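Local structure of DNA polymerase (5MDN) at residues A[398-403]-A[560-565]; A[417-422]-A[587-592]; A[591-596]-A[603-608]. The protein probably catalyses template-directed DNA synthesis, adding deoxyribonucleotides from their triphosphates to a growing strand with release of diphosphate, as a family B DNA polymerase. All coordinates share one frame; numbering follows the deposited sequence.

Contact 1 of 3, residues A[398-403]-A[560-565]; sequences EPYKGA and DTDSLF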
ATOM      1  N   GLU A 398      -9.448  -6.108   4.609  1.00 76.52           N
ATOM      2  CA  GLU A 398      -8.939  -6.552   5.901  1.00 84.84           C
ATOM      3  C   GLU A 398      -7.717  -7.452   5.678  1.00 88.39           C
ATOM      4  O   GLU A 398      -7.840  -8.593   5.203  1.00 87.42           O
ATOM      5  CB  GLU A 398     -10.074  -7.200   6.684  1.00 88.40           C
ATOM      6  CG  GLU A 398     -10.827  -8.242   5.917  1.00 89.31           C
ATOM      7  CD  GLU A 398     -10.267  -9.588   6.231  1.00 91.72           C
ATOM      8  OE1 GLU A 398      -9.886  -9.754   7.405  1.00 94.55           O
ATOM      9  OE2 GLU A 398     -10.181 -10.457   5.334  1.00 90.11           O
ATOM     10  N   PRO A 399      -6.519  -6.938   5.926  1.00 84.38           N
ATOM     11  CA  PRO A 399      -5.298  -7.642   5.496  1.00 88.80           C
ATOM     12  C   PRO A 399      -5.013  -8.970   6.184  1.00 95.61           C
ATOM     13  O   PRO A 399      -4.237  -9.044   7.143  1.00 90.72           O
ATOM     14  CB  PRO A 399      -4.194  -6.613   5.783  1.00 84.99           C
ATOM     15  CG  PRO A 399      -4.903  -5.277   5.781  1.00 81.24           C
ATOM     16  CD  PRO A 399      -6.259  -5.547   6.342  1.00 81.54           C
ATOM     17  N   TYR A 400      -5.702 -10.016   5.710  1.00 88.45           N
ATOM     18  CA  TYR A 400      -5.189 -11.381   5.604  1.00 93.02           C
ATOM     19  C   TYR A 400      -5.601 -12.309   6.742  1.00 94.81           C
ATOM     20  O   TYR A 400      -5.380 -13.511   6.628  1.00 86.01           O
ATOM     21  CB  TYR A 400      -3.657 -11.376   5.498  1.00 97.57           C
ATOM     22  CG  TYR A 400      -3.101 -12.557   4.730  1.00100.08           C
ATOM     23  CD1 TYR A 400      -3.334 -12.677   3.366  1.00101.06           C
ATOM     24  CD2 TYR A 400      -2.357 -13.544   5.358  1.00 97.12           C
ATOM     25  CE1 TYR A 400      -2.833 -13.741   2.641  1.00 95.13           C
ATOM     26  CE2 TYR A 400      -1.854 -14.619   4.645  1.00 94.35           C
ATOM     27  CZ  TYR A 400      -2.092 -14.717   3.277  1.00 91.81           C
ATOM     28  OH  TYR A 400      -1.604 -15.778   2.531  1.00 87.12           O
ATOM     29  N   LYS A 401      -6.211 -11.801   7.824  1.00112.15           N
ATOM     30  CA  LYS A 401      -6.747 -12.670   8.893  1.00104.91           C
ATOM     31  C   LYS A 401      -5.820 -13.776   9.411  1.00 99.87           C
ATOM     32  O   LYS A 401      -5.942 -14.942   9.013  1.00 99.83           O
ATOM     33  CB  LYS A 401      -8.078 -13.331   8.500  1.00102.18           C
ATOM     34  CG  LYS A 401      -9.250 -12.381   8.388  1.00 99.08           C
ATOM     35  CD  LYS A 401     -10.547 -13.055   7.968  1.00 93.12           C
ATOM     36  CE  LYS A 401     -10.456 -13.646   6.572  1.00 86.71           C
ATOM     37  NZ  LYS A 401     -10.118 -12.690   5.452  1.00 84.62           N
ATOM     38  N   GLY A 402      -4.926 -13.439  10.332  1.00105.47           N
ATOM     39  CA  GLY A 402      -4.049 -14.444  10.898  1.00 98.63           C
ATOM     40  C   GLY A 402      -4.670 -15.275  12.007  1.00 95.84           C
ATOM     41  O   GLY A 402      -4.620 -14.901  13.183  1.00 93.02           O
ATOM     42  N   ALA A 403      -5.265 -16.409  11.632  1.00 99.73           N
ATOM     43  CA  ALA A 403      -5.905 -17.320  12.578  1.00 96.06           C
ATOM     44  C   ALA A 403      -4.851 -18.141  13.317  1.00 96.61           C
ATOM     45  O   ALA A 403      -4.085 -18.886  12.694  1.00 98.09           O
ATOM     46  CB  ALA A 403      -6.886 -18.239  11.852  1.00 94.06           C
ATOM     47  N   ASP A 560       0.784 -19.981  13.293  1.00 81.76           N
ATOM     48  CA  ASP A 560      -0.524 -19.569  12.811  1.00 80.42           C
ATOM     49  C   ASP A 560      -0.721 -20.068  11.380  1.00 82.67           C
ATOM     50  O   ASP A 560       0.107 -20.800  10.829  1.00 79.27           O
ATOM     51  CB  ASP A 560      -0.701 -18.051  12.937  1.00 78.86           C
ATOM     52  CG  ASP A 560       0.313 -17.272  12.138  1.00 79.67           C
ATOM     53  OD1 ASP A 560       1.177 -17.896  11.497  1.00 86.75           O
ATOM     54  OD2 ASP A 560       0.241 -16.028  12.142  1.00 77.07           O
ATOM     55  N   THR A 561      -1.850 -19.674  10.791  1.00 83.87           N
ATOM     56  CA  THR A 561      -2.239 -20.183   9.479  1.00 86.44           C
ATOM     57  C   THR A 561      -1.197 -19.902   8.399  1.00 80.31           C
ATOM     58  O   THR A 561      -1.040 -20.707   7.473  1.00 76.40           O
ATOM     59  CB  THR A 561      -3.592 -19.593   9.079  1.00 91.79           C
ATOM     60  OG1 THR A 561      -4.068 -18.734  10.124  1.00 93.56           O
ATOM     61  CG2 THR A 561      -4.601 -20.705   8.833  1.00 91.27           C
ATOM     62  N   ASP A 562      -0.479 -18.780   8.482  1.00 84.58           N
ATOM     63  CA  ASP A 562       0.439 -18.395   7.417  1.00 81.95           C
ATOM     64  C   ASP A 562       1.915 -18.640   7.733  1.00 73.87           C
ATOM     65  O   ASP A 562       2.742 -18.574   6.813  1.00 68.55           O
ATOM     66  CB  ASP A 562       0.210 -16.922   7.026  1.00 84.86           C
ATOM     67  CG  ASP A 562       0.497 -15.955   8.160  1.00 90.55           C
ATOM     68  OD1 ASP A 562       0.702 -16.423   9.298  1.00 94.36           O
ATOM     69  OD2 ASP A 562       0.511 -14.724   7.910  1.00 93.04           O
ATOM     70  N   SER A 563       2.277 -18.904   8.987  1.00 74.31           N
ATOM     71  CA  SER A 563       3.675 -19.166   9.319  1.00 73.43           C
ATOM     72  C   SER A 563       3.761 -19.888  10.657  1.00 70.14           C
ATOM     73  O   SER A 563       2.798 -19.931  11.427  1.00 64.86           O
ATOM     74  CB  SER A 563       4.495 -17.869   9.363  1.00 75.99           C
ATOM     75  OG  SER A 563       4.024 -17.007  10.380  1.00 75.91           O
ATOM     76  N   LEU A 564       4.922 -20.489  10.912  1.00 67.51           N
ATOM     77  CA  LEU A 564       5.234 -20.991  12.244  1.00 66.85           C
ATOM     78  C   LEU A 564       6.689 -20.691  12.581  1.00 64.08           C
ATOM     79  O   LEU A 564       7.561 -20.735  11.709  1.00 61.39           O
ATOM     80  CB  LEU A 564       4.932 -22.498  12.385  1.00 63.46           C
ATOM     81  CG  LEU A 564       5.339 -23.581  11.379  1.00 64.49           C
ATOM     82  CD1 LEU A 564       6.842 -23.778  11.287  1.00 64.26           C
ATOM     83  CD2 LEU A 564       4.660 -24.890  11.750  1.00 63.67           C
ATOM     84  N   PHE A 565       6.936 -20.369  13.847  1.00 65.32           N
ATOM     85  CA  PHE A 565       8.268 -20.034  14.334  1.00 65.32           C
ATOM     86  C   PHE A 565       8.872 -21.273  14.980  1.00 65.48           C
ATOM     87  O   PHE A 565       8.220 -21.927  15.799  1.00 61.47           O
ATOM     88  CB  PHE A 565       8.226 -18.885  15.347  1.00 63.38           C
ATOM     89  CG  PHE A 565       7.775 -17.552  14.780  1.00 62.86           C
ATOM     90  CD1 PHE A 565       6.907 -17.472  13.702  1.00 63.81           C
ATOM     91  CD2 PHE A 565       8.217 -16.372  15.357  1.00 63.01           C
ATOM     92  CE1 PHE A 565       6.498 -16.248  13.204  1.00 63.29           C
ATOM     93  CE2 PHE A 565       7.813 -15.146  14.864  1.00 62.25           C
ATOM     94  CZ  PHE A 565       6.953 -15.084  13.786  1.00 62.00           C
TER

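Contact 2 of 3, residues A[417-422]-A[587-592]; sequences LVLDFS and IKVDKD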
ATOM      1  N   LEU A 417      13.911 -19.288  13.761  1.00 61.03           N
ATOM      2  CA  LEU A 417      13.635 -19.203  12.334  1.00 61.35           C
ATOM      3  C   LEU A 417      12.132 -19.104  12.107  1.00 60.68           C
ATOM      4  O   LEU A 417      11.350 -19.834  12.727  1.00 56.82           O
ATOM      5  CB  LEU A 417      14.191 -20.420  11.585  1.00 63.69           C
ATOM      6  CG  LEU A 417      15.699 -20.667  11.641  1.00 64.85           C
ATOM      7  CD1 LEU A 417      16.074 -21.838  10.745  1.00 66.91           C
ATOM      8  CD2 LEU A 417      16.456 -19.416  11.234  1.00 63.72           C
ATOM      9  N   VAL A 418      11.735 -18.199  11.217  1.00 64.27           N
ATOM     10  CA  VAL A 418      10.344 -18.050  10.806  1.00 63.77           C
ATOM     11  C   VAL A 418      10.184 -18.683   9.430  1.00 62.98           C
ATOM     12  O   VAL A 418      10.835 -18.265   8.464  1.00 61.25           O
ATOM     13  CB  VAL A 418       9.916 -16.575  10.791  1.00 63.39           C
ATOM     14  CG1 VAL A 418       8.476 -16.448  10.316  1.00 63.66           C
ATOM     15  CG2 VAL A 418      10.083 -15.966  12.174  1.00 63.67           C
ATOM     16  N   LEU A 419       9.318 -19.687   9.336  1.00 60.31           N
ATOM     17  CA  LEU A 419       9.090 -20.409   8.093  1.00 60.03           C
ATOM     18  C   LEU A 419       7.832 -19.877   7.420  1.00 59.58           C
ATOM     19  O   LEU A 419       6.775 -19.781   8.052  1.00 54.90           O
ATOM     20  CB  LEU A 419       8.966 -21.912   8.350  1.00 60.85           C
ATOM     21  CG  LEU A 419      10.211 -22.583   8.941  1.00 61.48           C
ATOM     22  CD1 LEU A 419       9.907 -23.997   9.415  1.00 61.89           C
ATOM     23  CD2 LEU A 419      11.346 -22.585   7.932  1.00 62.14           C
ATOM     24  N   ASP A 420       7.952 -19.537   6.139  1.00 57.95           N
ATOM     25  CA  ASP A 420       6.856 -18.951   5.378  1.00 59.80           C
ATOM     26  C   ASP A 420       5.972 -20.057   4.813  1.00 58.80           C
ATOM     27  O   ASP A 420       6.454 -20.934   4.088  1.00 59.35           O
ATOM     28  CB  ASP A 420       7.398 -18.067   4.254  1.00 62.99           C
ATOM     29  CG  ASP A 420       6.335 -17.163   3.658  1.00 66.41           C
ATOM     30  OD1 ASP A 420       5.172 -17.229   4.107  1.00 64.25           O
ATOM     31  OD2 ASP A 420       6.665 -16.392   2.733  1.00 71.89           O
ATOM     32  N   PHE A 421       4.681 -20.015   5.147  1.00 58.89           N
ATOM     33  CA  PHE A 421       3.701 -20.978   4.662  1.00 62.81           C
ATOM     34  C   PHE A 421       2.683 -20.351   3.713  1.00 67.08           C
ATOM     35  O   PHE A 421       1.590 -20.896   3.537  1.00 69.52           O
ATOM     36  CB  PHE A 421       2.983 -21.641   5.839  1.00 62.15           C
ATOM     37  CG  PHE A 421       3.675 -22.867   6.364  1.00 62.48           C
ATOM     38  CD1 PHE A 421       4.699 -22.757   7.288  1.00 63.56           C
ATOM     39  CD2 PHE A 421       3.290 -24.130   5.945  1.00 62.10           C
ATOM     40  CE1 PHE A 421       5.334 -23.879   7.779  1.00 63.04           C
ATOM     41  CE2 PHE A 421       3.922 -25.258   6.433  1.00 62.46           C
ATOM     42  CZ  PHE A 421       4.945 -25.132   7.352  1.00 63.26           C
ATOM     43  N   SER A 422       3.009 -19.201   3.113  1.00 64.01           N
ATOM     44  CA  SER A 422       2.022 -18.476   2.316  1.00 61.60           C
ATOM     45  C   SER A 422       1.669 -19.206   1.023  1.00 56.93           C
ATOM     46  O   SER A 422       0.533 -19.100   0.549  1.00 57.28           O
ATOM     47  CB  SER A 422       2.533 -17.071   2.006  1.00 65.35           C
ATOM     48  OG  SER A 422       2.611 -16.285   3.184  1.00 71.28           O
ATOM     49  N   ILE A 587       8.476 -24.318   1.099  1.00 62.75           N
ATOM     50  CA  ILE A 587       8.648 -23.542   2.321  1.00 63.33           C
ATOM     51  C   ILE A 587      10.017 -22.877   2.290  1.00 66.95           C
ATOM     52  O   ILE A 587      11.001 -23.483   1.849  1.00 68.30           O
ATOM     53  CB  ILE A 587       8.488 -24.431   3.572  1.00 65.29           C
ATOM     54  CG1 ILE A 587       7.091 -25.056   3.613  1.00 66.18           C
ATOM     55  CG2 ILE A 587       8.748 -23.636   4.844  1.00 66.59           C
ATOM     56  CD1 ILE A 587       5.960 -24.052   3.585  1.00 66.28           C
ATOM     57  N   LYS A 588      10.078 -21.633   2.761  1.00 69.14           N
ATOM     58  CA  LYS A 588      11.318 -20.871   2.790  1.00 71.67           C
ATOM     59  C   LYS A 588      11.432 -20.133   4.114  1.00 69.61           C
ATOM     60  O   LYS A 588      10.434 -19.678   4.679  1.00 69.83           O
ATOM     61  CB  LYS A 588      11.408 -19.867   1.629  1.00 75.75           C
ATOM     62  CG  LYS A 588      12.786 -19.214   1.479  1.00 82.87           C
ATOM     63  CD  LYS A 588      12.932 -18.429   0.180  1.00 86.68           C
ATOM     64  CE  LYS A 588      12.827 -19.336  -1.033  1.00 88.51           C
ATOM     65  NZ  LYS A 588      13.914 -20.356  -1.021  1.00 91.28           N
ATOM     66  N   VAL A 589      12.666 -20.016   4.598  1.00 69.53           N
ATOM     67  CA  VAL A 589      12.940 -19.281   5.826  1.00 68.80           C
ATOM     68  C   VAL A 589      12.710 -17.798   5.568  1.00 72.00           C
ATOM     69  O   VAL A 589      13.421 -17.174   4.773  1.00 70.72           O
ATOM     70  CB  VAL A 589      14.364 -19.554   6.318  1.00 66.65           C
ATOM     71  CG1 VAL A 589      14.690 -18.649   7.490  1.00 67.46           C
ATOM     72  CG2 VAL A 589      14.509 -21.021   6.699  1.00 67.02           C
ATOM     73  N   ASP A 590      11.710 -17.228   6.242  1.00 72.96           N
ATOM     74  CA  ASP A 590      11.394 -15.820   6.049  1.00 73.58           C
ATOM     75  C   ASP A 590      12.330 -14.925   6.852  1.00 69.68           C
ATOM     76  O   ASP A 590      12.881 -13.957   6.318  1.00 67.13           O
ATOM     77  CB  ASP A 590       9.936 -15.548   6.431  1.00 75.66           C
ATOM     78  CG  ASP A 590       9.424 -14.237   5.879  1.00 79.13           C
ATOM     79  OD1 ASP A 590       9.696 -13.946   4.696  1.00 82.38           O
ATOM     80  OD2 ASP A 590       8.757 -13.497   6.630  1.00 76.88           O
ATOM     81  N   LYS A 591      12.528 -15.235   8.132  1.00 68.40           N
ATOM     82  CA  LYS A 591      13.372 -14.426   9.000  1.00 64.84           C
ATOM     83  C   LYS A 591      14.257 -15.328   9.846  1.00 61.12           C
ATOM     84  O   LYS A 591      13.823 -16.389  10.300  1.00 61.34           O
ATOM     85  CB  LYS A 591      12.533 -13.519   9.912  1.00 65.72           C
ATOM     86  CG  LYS A 591      11.730 -12.461   9.176  1.00 69.84           C
ATOM     87  CD  LYS A 591      12.632 -11.419   8.537  1.00 73.37           C
ATOM     88  CE  LYS A 591      11.831 -10.458   7.673  1.00 71.06           C
ATOM     89  NZ  LYS A 591      11.089  -9.466   8.497  1.00 68.91           N
ATOM     90  N   ASP A 592      15.499 -14.896  10.054  1.00 61.29           N
ATOM     91  CA  ASP A 592      16.438 -15.558  10.958  1.00 63.06           C
ATOM     92  C   ASP A 592      16.719 -14.585  12.098  1.00 58.85           C
ATOM     93  O   ASP A 592      17.542 -13.674  11.957  1.00 56.53           O
ATOM     94  CB  ASP A 592      17.720 -15.962  10.231  1.00 67.76           C
ATOM     95  CG  ASP A 592      18.713 -16.671  11.139  1.00 73.66           C
ATOM     96  OD1 ASP A 592      18.338 -17.035  12.275  1.00 81.35           O
ATOM     97  OD2 ASP A 592      19.872 -16.869  10.714  1.00 71.90           O
TER

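Contact 3 of 3, residues A[591-596]-A[603-608]; sequences KDYERV and KRYAGL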
ATOM      1  N   LYS A 591      12.528 -15.235   8.132  1.00 68.40           N
ATOM      2  CA  LYS A 591      13.372 -14.426   9.000  1.00 64.84           C
ATOM      3  C   LYS A 591      14.257 -15.328   9.846  1.00 61.12           C
ATOM      4  O   LYS A 591      13.823 -16.389  10.300  1.00 61.34           O
ATOM      5  CB  LYS A 591      12.533 -13.519   9.912  1.00 65.72           C
ATOM      6  CG  LYS A 591      11.730 -12.461   9.176  1.00 69.84           C
ATOM      7  CD  LYS A 591      12.632 -11.419   8.537  1.00 73.37           C
ATOM      8  CE  LYS A 591      11.831 -10.458   7.673  1.00 71.06           C
ATOM      9  NZ  LYS A 591      11.089  -9.466   8.497  1.00 68.91           N
ATOM     10  N   ASP A 592      15.499 -14.896  10.054  1.00 61.29           N
ATOM     11  CA  ASP A 592      16.438 -15.558  10.958  1.00 63.06           C
ATOM     12  C   ASP A 592      16.719 -14.585  12.098  1.00 58.85           C
ATOM     13  O   ASP A 592      17.542 -13.674  11.957  1.00 56.53           O
ATOM     14  CB  ASP A 592      17.720 -15.962  10.231  1.00 67.76           C
ATOM     15  CG  ASP A 592      18.713 -16.671  11.139  1.00 73.66           C
ATOM     16  OD1 ASP A 592      18.338 -17.035  12.275  1.00 81.35           O
ATOM     17  OD2 ASP A 592      19.872 -16.869  10.714  1.00 71.90           O
ATOM     18  N   TYR A 593      16.039 -14.780  13.224  1.00 61.33           N
ATOM     19  CA  TYR A 593      16.168 -13.892  14.370  1.00 62.67           C
ATOM     20  C   TYR A 593      17.223 -14.415  15.339  1.00 65.60           C
ATOM     21  O   TYR A 593      17.248 -15.609  15.656  1.00 66.53           O
ATOM     22  CB  TYR A 593      14.832 -13.749  15.094  1.00 59.18           C
ATOM     23  CG  TYR A 593      13.772 -12.988  14.330  1.00 58.21           C
ATOM     24  CD1 TYR A 593      13.975 -11.668  13.949  1.00 58.75           C
ATOM     25  CD2 TYR A 593      12.561 -13.585  14.009  1.00 58.75           C
ATOM     26  CE1 TYR A 593      13.003 -10.967  13.258  1.00 58.81           C
ATOM     27  CE2 TYR A 593      11.584 -12.894  13.320  1.00 59.01           C
ATOM     28  CZ  TYR A 593      11.810 -11.587  12.947  1.00 59.77           C
ATOM     29  OH  TYR A 593      10.840 -10.895  12.259  1.00 61.73           O
ATOM     30  N   GLU A 594      18.092 -13.515  15.802  1.00 66.95           N
ATOM     31  CA  GLU A 594      19.010 -13.863  16.880  1.00 65.65           C
ATOM     32  C   GLU A 594      18.261 -14.040  18.196  1.00 65.31           C
ATOM     33  O   GLU A 594      18.590 -14.930  18.989  1.00 64.10           O
ATOM     34  CB  GLU A 594      20.091 -12.791  17.008  1.00 66.08           C
ATOM     35  CG  GLU A 594      21.191 -13.123  18.001  1.00 68.30           C
ATOM     36  CD  GLU A 594      22.302 -12.091  17.994  1.00 70.56           C
ATOM     37  OE1 GLU A 594      22.299 -11.219  17.100  1.00 74.06           O
ATOM     38  OE2 GLU A 594      23.180 -12.151  18.881  1.00 72.29           O
ATOM     39  N   ARG A 595      17.257 -13.202  18.443  1.00 61.73           N
ATOM     40  CA  ARG A 595      16.433 -13.297  19.638  1.00 62.32           C
ATOM     41  C   ARG A 595      15.055 -12.724  19.334  1.00 60.26           C
ATOM     42  O   ARG A 595      14.907 -11.842  18.487  1.00 61.30           O
ATOM     43  CB  ARG A 595      17.094 -12.582  20.825  1.00 63.64           C
ATOM     44  CG  ARG A 595      16.885 -13.280  22.161  1.00 64.29           C
ATOM     45  CD  ARG A 595      17.975 -12.962  23.182  1.00 65.14           C
ATOM     46  NE  ARG A 595      19.289 -13.445  22.763  1.00 66.80           N
ATOM     47  CZ  ARG A 595      20.289 -12.669  22.357  1.00 69.67           C
ATOM     48  NH1 ARG A 595      20.144 -11.353  22.315  1.00 71.10           N
ATOM     49  NH2 ARG A 595      21.443 -13.217  22.001  1.00 70.88           N
ATOM     50  N   VAL A 596      14.048 -13.233  20.043  1.00 61.07           N
ATOM     51  CA  VAL A 596      12.651 -12.862  19.829  1.00 60.61           C
ATOM     52  C   VAL A 596      11.986 -12.682  21.186  1.00 59.45           C
ATOM     53  O   VAL A 596      12.258 -13.433  22.128  1.00 56.81           O
ATOM     54  CB  VAL A 596      11.890 -13.920  18.994  1.00 60.93           C
ATOM     55  CG1 VAL A 596      10.409 -13.577  18.892  1.00 59.66           C
ATOM     56  CG2 VAL A 596      12.484 -14.041  17.611  1.00 61.00           C
ATOM     57  N   LYS A 603       0.356 -12.772  17.888  1.00 84.38           N
ATOM     58  CA  LYS A 603       1.487 -12.395  17.039  1.00 82.10           C
ATOM     59  C   LYS A 603       1.888 -10.944  17.321  1.00 78.91           C
ATOM     60  O   LYS A 603       1.842 -10.059  16.469  1.00 77.67           O
ATOM     61  CB  LYS A 603       1.161 -12.617  15.567  1.00 81.43           C
ATOM     62  CG  LYS A 603       2.381 -12.477  14.653  1.00 80.01           C
ATOM     63  CD  LYS A 603       2.070 -12.730  13.189  1.00 81.74           C
ATOM     64  CE  LYS A 603       3.292 -12.447  12.321  1.00 82.57           C
ATOM     65  NZ  LYS A 603       4.408 -13.413  12.539  1.00 84.43           N
ATOM     66  N   ARG A 604       2.281 -10.719  18.569  1.00 75.79           N
ATOM     67  CA  ARG A 604       2.805  -9.438  19.033  1.00 74.43           C
ATOM     68  C   ARG A 604       4.217  -9.708  19.538  1.00 64.79           C
ATOM     69  O   ARG A 604       4.394 -10.270  20.624  1.00 66.41           O
ATOM     70  CB  ARG A 604       1.919  -8.839  20.120  1.00 80.85           C
ATOM     71  CG  ARG A 604       2.471  -7.562  20.713  1.00 89.22           C
ATOM     72  CD  ARG A 604       2.593  -6.513  19.632  1.00 95.67           C
ATOM     73  NE  ARG A 604       3.015  -5.205  20.124  1.00 98.40           N
ATOM     74  CZ  ARG A 604       4.275  -4.780  20.118  1.00 96.99           C
ATOM     75  NH1 ARG A 604       5.243  -5.556  19.644  1.00 94.44           N
ATOM     76  NH2 ARG A 604       4.572  -3.575  20.584  1.00 96.94           N
ATOM     77  N   TYR A 605       5.221  -9.313  18.758  1.00 73.36           N
ATOM     78  CA  TYR A 605       6.590  -9.650  19.105  1.00 65.11           C
ATOM     79  C   TYR A 605       7.547  -8.638  18.498  1.00 61.88           C
ATOM     80  O   TYR A 605       7.211  -7.907  17.561  1.00 59.77           O
ATOM     81  CB  TYR A 605       6.959 -11.068  18.637  1.00 60.68           C
ATOM     82  CG  TYR A 605       7.075 -11.216  17.135  1.00 58.01           C
ATOM     83  CD1 TYR A 605       5.957 -11.478  16.356  1.00 56.19           C
ATOM     84  CD2 TYR A 605       8.306 -11.103  16.499  1.00 57.90           C
ATOM     85  CE1 TYR A 605       6.059 -11.616  14.985  1.00 56.67           C
ATOM     86  CE2 TYR A 605       8.419 -11.238  15.129  1.00 57.22           C
ATOM     87  CZ  TYR A 605       7.292 -11.494  14.376  1.00 57.06           C
ATOM     88  OH  TYR A 605       7.401 -11.630  13.010  1.00 56.09           O
ATOM     89  N   ALA A 606       8.752  -8.610  19.058  1.00 58.18           N
ATOM     90  CA  ALA A 606       9.891  -7.923  18.476  1.00 57.27           C
ATOM     91  C   ALA A 606      10.986  -8.942  18.196  1.00 57.30           C
ATOM     92  O   ALA A 606      11.108  -9.949  18.901  1.00 57.59           O
ATOM     93  CB  ALA A 606      10.414  -6.824  19.402  1.00 57.94           C
ATOM     94  N   GLY A 607      11.783  -8.678  17.167  1.00 58.04           N
ATOM     95  CA  GLY A 607      12.805  -9.624  16.767  1.00 57.79           C
ATOM     96  C   GLY A 607      14.094  -8.969  16.324  1.00 57.45           C
ATOM     97  O   GLY A 607      14.078  -7.925  15.665  1.00 58.21           O
ATOM     98  N   LEU A 608      15.223  -9.577  16.684  1.00 57.01           N
ATOM     99  CA  LEU A 608      16.548  -9.039  16.395  1.00 58.85           C
ATOM    100  C   LEU A 608      17.162  -9.860  15.268  1.00 60.35           C
ATOM    101  O   LEU A 608      17.450 -11.048  15.444  1.00 60.13           O
ATOM    102  CB  LEU A 608      17.427  -9.066  17.645  1.00 60.74           C
ATOM    103  CG  LEU A 608      18.895  -8.664  17.489  1.00 61.49           C
ATOM    104  CD1 LEU A 608      19.018  -7.236  16.985  1.00 62.70           C
ATOM    105  CD2 LEU A 608      19.632  -8.834  18.808  1.00 61.02           C
TER

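Contact 1 of 3, residues A[398-403]-A[560-565]
Two signature sequences of family B polymerases meet here: Y400-K401-G402-A403 fits the YxGG/A motif of the loop between helix 370-384 and strand 404-406, and D560-T561-D562-S563 belongs to the YGDTDS motif at the turn of a palm hairpin. Hydrogen bonding centres on one carbonyl. A403 O accepts twice from T561: the hydroxyl OG1, 2.6 Å away, lies in the carbonyl plane on a lone pair, while T561 N reaches A403 O at 3.0 Å from nearer the C=O axis (158°). Backbone and side chain of a single residue thus grip the same oxygen, just where the loop passes into strand 404-406.

Packing is sparser. The Y400 side chain, with CG anti to the backbone N (chi1 -151°), reaches across so that CE2 at the ring edge lies 3.9 Å from D562 CB in the plane of the ring. Ring and carboxylate cross obliquely, their planes 34° apart. Beyond the ring, Y400 OH is hydrogen-bonded to N512 O of helix 495-512. Nearer the carbonyl, A403 O also rests on D560 CB at 3.5 Å.

Within the turn, D560 forms an Asx motif. Its OD1 receives S563 N at 2.9 Å from above the carboxylate plane and S563 OG at 3.2 Å on the syn lone pair; OD2 is bonded to Y558 OH. These bonds position the D560 carboxylate beside that of D562, which corresponds to the motif C aspartate that in relatives binds the catalytic metal ions together with the motif A aspartate, here D420. Two neighbouring negative charges may favour a cation or raise the proton affinity of either group.

Contact 2 of 3, residues A[417-422]-A[587-592]
Apolar packing is most extensive around I587, which buries more surface than any other residue of the contact. With CG1 beside the backbone N and the chain bent again at chi2 (-57°), I587 brings CD1 over one face of the phenyl ring, 3.7 Å from the F421 centroid, in a CH-pi contact. Its other branch, CG2, touches L419 CB at 3.9 Å, the two side chains crossing at about a right angle. L419 in turn sets CD2 against V589 CG2 at 3.7 Å, although V589 is itself exposed, so the tight part is I587, L419 and F421. L417 lies alongside D592, pointing the same way. Helix 572-583 covers part of this face through V572, which meets L417, and through V576 and V579, which meet I587; L542 and V545 of helix 528-551 press on F421.

The backbones that carry these side chains are antiparallel strands of the palm sheet, 588-593 being one of its two edge strands. Two straight bonds join them, V418 N to K591 O (2.9 Å, 171°) and D420 N to K588 O (2.9 Å, 170°). Between them the pairing slips: D590 and K591 both face V418, a classic beta bulge. V418 O takes D590 N at 2.6 Å, nearly along the C=O axis, and K591 N only weakly.

On the face of V418 and D420 the contact is looser and more polar. K591 CB lies beside V418, but its bent chain leads away to a salt bridge with E287, in the exonuclease family region. K588 and D590 are exposed. Nearby, D420 OD2 comes to 4.4 Å from D590 OD1, a like-charge pair that may raise the proton affinity of either. D420 opens the DFSSMYP sequence of family B motif A, and its OD1 is held in an Asx turn by both N and OG of S422.

Contact 3 of 3, residues A[591-596]-A[603-608]
The contact lies at the open end of the beta hairpin formed by strands 595-598 and 605-609, just past the corner at E594 where the chain leaves strand 588-593 for a second sheet. L608 is gripped through both its polar backbone atoms. Its N donates to R595 O at 2.9 Å, and its O receives E594 N at 2.6 Å almost exactly along the C=O axis (179°). The corner itself is therefore tied to the partner strand. L608, with CG anti to the backbone N, runs side by side with E594, bringing CD2 toward OE1.

One residue back, G607 pairs with V596, and with no side chain there the Y593 ring can lie close against the strand, CD1 being 3.6 Å from G607 C. K591 CB lies over one face of that ring, 3.5 Å above its plane.

The segment 603-608 starts with K603-R604-Y605, which fits the KxY motif of family B polymerases, a sequence that in relatives contacts the primer. Y605 takes the crowded first torsion (chi1 70°), with CG between N and the carbonyl carbon, and the Y605 and Y593 side chains cross at about a right angle. Y593 OH meets the Y605 edge in the ring plane, 3.8 Å from Y605 CE2, and is hydrogen-bonded to D615. V596 CG1 packs obliquely on Y605 CD2 at 4.0 Å, and F565 meets the Y605 ring edge-to-face. R595 sends NH1 to L642 O of helix 628-643 and NE to S414 OG.

Contact 1 sits where the loop before strand 404-406 meets the hairpin turn of the antiparallel palm sheet; contact 2 lies within that sheet, and contact 3 where its edge strand 588-593 turns into a second sheet. Contact 2 is about 12 Å from each of the others, centre to centre, and they are about 16 Å apart. Along the chain the segments of contacts 1 and 2 alternate, whereas contact 3 shares K591 and D592 with contact 2. Pairing of 563-567 with 416-420 links contacts 1 and 2; F565 beside K603 and Y605 links 1 to 3. This is consistent with the palm active site of family B relatives, motifs A and C on neighbouring strands and KxY close by.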